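Local coordinates for uncharacterized protein (Nostoc punctiforme, PDB 2R3S) that is uncharacterised but probably transfers a methyl group from S-adenosylmethionine to a hydroxyl oxygen of a small-molecule substrate, as a putative O-methyltransferase, at residues A[319-324]-A[330-335]; A[238-243]-A[326-331]. All coordinates share one frame; numbering follows the deposited sequence.

Contact 1: residues A[319-324]-A[330-335]; sequences QLHSLP and VIVAYK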
loop_
_atom_site.group_PDB
_atom_site.type_symbol
_atom_site.label_atom_id
_atom_site.label_comp_id
_atom_site.label_asym_id
_atom_site.label_seq_id
_atom_site.Cartn_x
_atom_site.Cartn_y
_atom_site.Cartn_z
ATOM N N GLN A 319 8.941 -32.815 11.293
ATOM C CA GLN A 319 7.539 -32.896 11.553
ATOM C C GLN A 319 6.964 -31.511 11.724
ATOM O O GLN A 319 7.479 -30.742 12.534
ATOM C CB GLN A 319 7.350 -33.673 12.842
ATOM C CG GLN A 319 5.913 -33.955 13.184
ATOM C CD GLN A 319 5.791 -35.129 14.134
ATOM O OE1 GLN A 319 6.096 -36.272 13.762
ATOM N NE2 GLN A 319 5.362 -34.858 15.371
ATOM N N LEU A 320 5.898 -31.217 10.977
ATOM C CA LEU A 320 5.195 -29.939 11.042
ATOM C C LEU A 320 4.303 -29.854 12.272
ATOM O O LEU A 320 3.605 -30.801 12.606
ATOM C CB LEU A 320 4.343 -29.745 9.787
ATOM C CG LEU A 320 3.752 -28.355 9.514
ATOM C CD1 LEU A 320 4.841 -27.293 9.472
ATOM C CD2 LEU A 320 2.961 -28.353 8.194
ATOM N N HIS A 321 4.383 -28.727 12.975
ATOM C CA HIS A 321 3.415 -28.342 14.002
ATOM C C HIS A 321 2.852 -26.970 13.589
ATOM O O HIS A 321 3.463 -25.917 13.823
ATOM C CB HIS A 321 4.043 -28.286 15.395
ATOM C CG HIS A 321 4.624 -29.586 15.860
ATOM N ND1 HIS A 321 4.129 -30.276 16.945
ATOM C CD2 HIS A 321 5.672 -30.311 15.404
ATOM C CE1 HIS A 321 4.847 -31.370 17.135
ATOM N NE2 HIS A 321 5.787 -31.417 16.210
ATOM N N SER A 322 1.701 -27.021 12.922
ATOM C CA SER A 322 0.977 -25.852 12.402
ATOM C C SER A 322 0.828 -24.683 13.403
ATOM O O SER A 322 0.920 -23.520 13.012
ATOM C CB SER A 322 -0.404 -26.318 11.888
ATOM O OG SER A 322 -1.394 -25.314 12.004
ATOM N N LEU A 323 0.624 -25.004 14.680
ATOM C CA LEU A 323 0.350 -24.011 15.722
ATOM C C LEU A 323 -0.769 -23.031 15.312
ATOM O O LEU A 323 -0.495 -21.857 15.026
ATOM C CB LEU A 323 1.621 -23.245 16.127
ATOM C CG LEU A 323 2.640 -23.922 17.046
ATOM C CD1 LEU A 323 3.451 -22.833 17.772
ATOM C CD2 LEU A 323 1.975 -24.873 18.050
ATOM N N PRO A 324 -2.033 -23.520 15.299
ATOM C CA PRO A 324 -3.187 -22.710 14.900
ATOM C C PRO A 324 -3.455 -21.488 15.802
ATOM O O PRO A 324 -4.124 -20.559 15.367
ATOM C CB PRO A 324 -4.373 -23.695 14.962
ATOM C CG PRO A 324 -3.808 -25.036 15.174
ATOM C CD PRO A 324 -2.430 -24.890 15.692
ATOM N N VAL A 330 5.681 -24.149 12.994
ATOM C CA VAL A 330 6.893 -24.806 13.557
ATOM C C VAL A 330 7.240 -26.150 12.863
ATOM O O VAL A 330 6.353 -26.916 12.528
ATOM C CB VAL A 330 6.790 -24.976 15.102
ATOM C CG1 VAL A 330 7.808 -25.959 15.601
ATOM C CG2 VAL A 330 6.967 -23.631 15.832
ATOM N N ILE A 331 8.527 -26.387 12.587
ATOM C CA ILE A 331 9.049 -27.710 12.220
ATOM C C ILE A 331 9.996 -28.204 13.322
ATOM O O ILE A 331 10.950 -27.512 13.660
ATOM C CB ILE A 331 9.835 -27.665 10.894
ATOM C CG1 ILE A 331 8.901 -27.336 9.740
ATOM C CG2 ILE A 331 10.539 -28.982 10.605
ATOM C CD1 ILE A 331 9.624 -26.998 8.482
ATOM N N VAL A 332 9.733 -29.377 13.896
ATOM C CA VAL A 332 10.701 -30.048 14.769
ATOM C C VAL A 332 11.462 -31.102 13.971
ATOM O O VAL A 332 10.839 -31.957 13.329
ATOM C CB VAL A 332 10.037 -30.704 15.965
ATOM C CG1 VAL A 332 11.079 -31.394 16.841
ATOM C CG2 VAL A 332 9.234 -29.643 16.759
ATOM N N ALA A 333 12.792 -30.995 13.963
ATOM C CA ALA A 333 13.683 -31.980 13.354
ATOM C C ALA A 333 14.399 -32.754 14.460
ATOM O O ALA A 333 14.670 -32.203 15.523
ATOM C CB ALA A 333 14.677 -31.336 12.449
ATOM N N TYR A 334 14.681 -34.032 14.187
ATOM C CA TYR A 334 15.306 -34.963 15.133
ATOM C C TYR A 334 16.577 -35.443 14.487
ATOM O O TYR A 334 16.581 -35.795 13.303
ATOM C CB TYR A 334 14.386 -36.154 15.410
ATOM C CG TYR A 334 13.082 -35.731 16.013
ATOM C CD1 TYR A 334 12.034 -35.269 15.210
ATOM C CD2 TYR A 334 12.896 -35.751 17.388
ATOM C CE1 TYR A 334 10.807 -34.842 15.772
ATOM C CE2 TYR A 334 11.700 -35.337 17.963
ATOM C CZ TYR A 334 10.649 -34.887 17.151
ATOM O OH TYR A 334 9.450 -34.487 17.737
ATOM N N LYS A 335 17.659 -35.435 15.258
ATOM C CA LYS A 335 18.989 -35.825 14.757
ATOM C C LYS A 335 18.944 -37.247 14.194
ATOM O O LYS A 335 18.172 -38.079 14.696
ATOM C CB LYS A 335 20.028 -35.748 15.898
ATOM C CG LYS A 335 21.463 -35.586 15.437
ATOM C CD LYS A 335 22.446 -35.832 16.583
ATOM C CE LYS A 335 23.863 -35.500 16.175
ATOM N NZ LYS A 335 24.778 -35.644 17.321
ATOM O OXT LYS A 335 19.654 -37.590 13.234
#
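With CG anti to its carbonyl carbon (chi1 -60°), H321 leans its imidazole diagonally toward V332, while the first torsion of V332 leaves CG2 beside the backbone N, pointing back at that ring. The two meet obliquely, H321 CD2 lying 3.9 Å from V332 CG2 and H321 NE2 equally near. On the same face V330 stands directly across from H321, and its CG2 reaches toward the turn to touch CD1 of L323, 4.1 Å off, just past the end of strand 317-321. On the other face L320 has CG turned to the carbonyl side (chi1 -168°), which puts CD1 beside V330 O at 3.4 Å and against CG1 of I331.

The backbones form the C-terminal beta hairpin of the seven-stranded Rossmann-like sheet of class I methyltransferases, in which the last strand, 329-334, runs against its neighbours; strand 317-321 is the outer edge within the chain. Q319 with V332 and H321 with V330 are hydrogen-bonded pairs, and L320 with I331 is the non-hydrogen-bonded pair between them. The bond from H321 N to V330 O is short at 2.7 Å and nearly straight, 174° at the hydrogen; that from Q319 N to V332 O is more bent. Q319 O takes the N-H of V332 and also a CA-H contact from I331 CA at 3.4 Å. The amide of Q319 itself turns back along its own strand, where OE1 bonds to H317. Helix 149-159 packs on the H321 and V330 face through L158 and I155, and F303 of helix 303-312 lies against both L320 and I331.

Contact 2: residues A[238-243]-A[326-331]; sequences LPNFLH and TQQQVI. With EDO (1,2-ethanediol), chain E.
Q328 NE2 donates a hydrogen bond to N240 OD1 at 2.8 Å, almost dead straight at 178°, landing on a lone pair in the plane of the asparagine carbonyl. The return bond, from N240 ND2 to Q328 OE1, is longer at 3.3 Å, and its donor stands 22° out of the glutamine carbonyl plane. Together they close a ring of two amides, donor to acceptor both ways, with the amide planes twisted 34° apart. The side chains come at each other from opposite directions, Q328 stretched out beyond CG to span a gap of 9.3 Å between the CA atoms of N240 and Q328. OD1 of N240 also lies in the plane of the H243 ring, at its edge. A leucine in place of N240 would probably leave both ends of the buried Q328 amide without their mates and let that group turn.

An ethanediol, probably from the crystallisation liquor, lies by the backbone here, with a weak bond from its O2 to N240 O at 3.3 Å.

N240 directly follows strand 233-239, and Q328 just precedes strand 329-334, so the amide pair bridges two strands that flank strand 265-271, at the C-terminal ends of the parallel strands, where methyltransferases of this fold usually hold their cofactor. F270 of the middle strand touches both side chains, and H243 ND1 is hydrogen-bonded to OD1 of D271 at that strand's end.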
loop_
_atom_site.group_PDB
_atom_site.type_symbol
_atom_site.label_atom_id
_atom_site.label_comp_id
_atom_site.label_asym_id
_atom_site.label_seq_id
_atom_site.Cartn_x
_atom_site.Cartn_y
_atom_site.Cartn_z
ATOM N N LEU A 238 15.798 -22.045 15.544
ATOM C CA LEU A 238 15.977 -21.199 14.377
ATOM C C LEU A 238 14.691 -20.356 14.116
ATOM O O LEU A 238 13.870 -20.678 13.225
ATOM C CB LEU A 238 16.276 -22.076 13.169
ATOM C CG LEU A 238 17.661 -22.698 13.033
ATOM C CD1 LEU A 238 17.643 -23.937 12.078
ATOM C CD2 LEU A 238 18.598 -21.617 12.548
ATOM N N PRO A 239 14.512 -19.262 14.883
ATOM C CA PRO A 239 13.347 -18.415 14.688
ATOM C C PRO A 239 13.568 -17.413 13.560
ATOM O O PRO A 239 14.512 -16.659 13.609
ATOM C CB PRO A 239 13.200 -17.709 16.034
ATOM C CG PRO A 239 14.447 -18.017 16.821
ATOM C CD PRO A 239 15.377 -18.747 15.954
ATOM N N ASN A 240 12.705 -17.430 12.554
ATOM C CA ASN A 240 12.728 -16.464 11.448
ATOM C C ASN A 240 14.130 -16.207 10.851
ATOM O O ASN A 240 14.509 -15.046 10.547
ATOM C CB ASN A 240 12.045 -15.132 11.851
ATOM C CG ASN A 240 10.533 -15.241 11.933
ATOM O OD1 ASN A 240 9.873 -15.610 10.961
ATOM N ND2 ASN A 240 9.973 -14.899 13.096
ATOM N N PHE A 241 14.874 -17.296 10.636
ATOM C CA PHE A 241 16.210 -17.216 10.041
ATOM C C PHE A 241 16.302 -17.830 8.672
ATOM O O PHE A 241 16.855 -17.237 7.766
ATOM C CB PHE A 241 17.245 -17.910 10.939
ATOM C CG PHE A 241 18.688 -17.508 10.635
ATOM C CD1 PHE A 241 19.048 -16.166 10.510
ATOM C CD2 PHE A 241 19.681 -18.465 10.499
ATOM C CE1 PHE A 241 20.358 -15.794 10.242
ATOM C CE2 PHE A 241 21.002 -18.085 10.233
ATOM C CZ PHE A 241 21.326 -16.755 10.103
ATOM N N LEU A 242 15.783 -19.035 8.511
ATOM C CA LEU A 242 16.134 -19.817 7.318
ATOM C C LEU A 242 15.605 -19.220 6.032
ATOM O O LEU A 242 16.241 -19.353 5.002
ATOM C CB LEU A 242 15.678 -21.278 7.444
ATOM C CG LEU A 242 16.466 -22.192 8.398
ATOM C CD1 LEU A 242 15.868 -23.587 8.251
ATOM C CD2 LEU A 242 17.999 -22.189 8.115
ATOM N N HIS A 243 14.453 -18.545 6.095
ATOM C CA HIS A 243 13.849 -17.902 4.907
ATOM C C HIS A 243 14.693 -16.887 4.138
ATOM O O HIS A 243 14.391 -16.587 2.975
ATOM C CB HIS A 243 12.482 -17.263 5.250
ATOM C CG HIS A 243 12.485 -16.273 6.384
ATOM N ND1 HIS A 243 11.606 -16.374 7.444
ATOM C CD2 HIS A 243 13.195 -15.135 6.591
ATOM C CE1 HIS A 243 11.777 -15.344 8.257
ATOM N NE2 HIS A 243 12.741 -14.581 7.764
ATOM N N THR A 326 -1.204 -19.392 16.638
ATOM C CA THR A 326 -0.247 -18.344 16.245
ATOM C C THR A 326 -0.042 -18.239 14.718
ATOM O O THR A 326 -0.257 -19.216 13.991
ATOM C CB THR A 326 1.130 -18.563 16.928
ATOM O OG1 THR A 326 1.912 -17.367 16.827
ATOM C CG2 THR A 326 1.888 -19.719 16.274
ATOM N N GLN A 327 0.395 -17.061 14.257
ATOM C CA GLN A 327 0.488 -16.731 12.818
ATOM C C GLN A 327 1.482 -17.593 12.035
ATOM O O GLN A 327 1.236 -17.942 10.881
ATOM C CB GLN A 327 0.848 -15.249 12.610
ATOM C CG GLN A 327 1.271 -14.889 11.163
ATOM C CD GLN A 327 1.732 -13.452 10.998
ATOM O OE1 GLN A 327 2.254 -12.840 11.926
ATOM N NE2 GLN A 327 1.553 -12.915 9.807
ATOM N N GLN A 328 2.620 -17.907 12.640
ATOM C CA GLN A 328 3.661 -18.661 11.934
ATOM C C GLN A 328 3.626 -20.137 12.341
ATOM O O GLN A 328 2.836 -20.534 13.199
ATOM C CB GLN A 328 5.023 -18.018 12.181
ATOM C CG GLN A 328 5.013 -16.492 12.018
ATOM C CD GLN A 328 6.406 -15.904 11.970
ATOM O OE1 GLN A 328 6.709 -14.926 12.651
ATOM N NE2 GLN A 328 7.262 -16.498 11.164
ATOM N N GLN A 329 4.465 -20.946 11.704
ATOM C CA GLN A 329 4.397 -22.408 11.829
ATOM C C GLN A 329 5.718 -22.951 12.391
ATOM O O GLN A 329 6.751 -22.271 12.279
ATOM C CB GLN A 329 4.111 -23.028 10.456
ATOM C CG GLN A 329 2.742 -22.673 9.839
ATOM C CD GLN A 329 2.669 -21.272 9.162
ATOM O OE1 GLN A 329 3.652 -20.735 8.635
ATOM N NE2 GLN A 329 1.476 -20.703 9.165
ATOM N N VAL A 330 5.681 -24.149 12.994
ATOM C CA VAL A 330 6.893 -24.806 13.557
ATOM C C VAL A 330 7.240 -26.150 12.863
ATOM O O VAL A 330 6.353 -26.916 12.528
ATOM C CB VAL A 330 6.790 -24.976 15.102
ATOM C CG1 VAL A 330 7.808 -25.959 15.601
ATOM C CG2 VAL A 330 6.967 -23.631 15.832
ATOM N N ILE A 331 8.527 -26.387 12.587
ATOM C CA ILE A 331 9.049 -27.710 12.220
ATOM C C ILE A 331 9.996 -28.204 13.322
ATOM O O ILE A 331 10.950 -27.512 13.660
ATOM C CB ILE A 331 9.835 -27.665 10.894
ATOM C CG1 ILE A 331 8.901 -27.336 9.740
ATOM C CG2 ILE A 331 10.539 -28.982 10.605
ATOM C CD1 ILE A 331 9.624 -26.998 8.482
HETATM C C1 EDO E . 14.817 -13.758 14.216
HETATM O O1 EDO E . 15.915 -14.739 14.137
HETATM C C2 EDO E . 15.078 -12.367 13.613
HETATM O O2 EDO E . 14.805 -12.207 12.210
#

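Overall arrangement
The two contacts lie with their centres about 10 Å apart in the methyltransferase half of the chain, and both use strand 329-334, sharing V330 and I331. Along the chain, 238-243 comes first, then 319-324, and last the overlapping ranges 326-331 and 330-335. Contact 1 pairs that strand with its hairpin partner at the sheet edge; contact 2 reaches the other way. They also touch directly, where L323 packs on the backbone of Q328 and S322 on Q329. The reversed strand 329-334 is thus bonded along its length to the edge strand, while at its start a side-chain bridge passes over strand 265-271 to the end of strand 233-239.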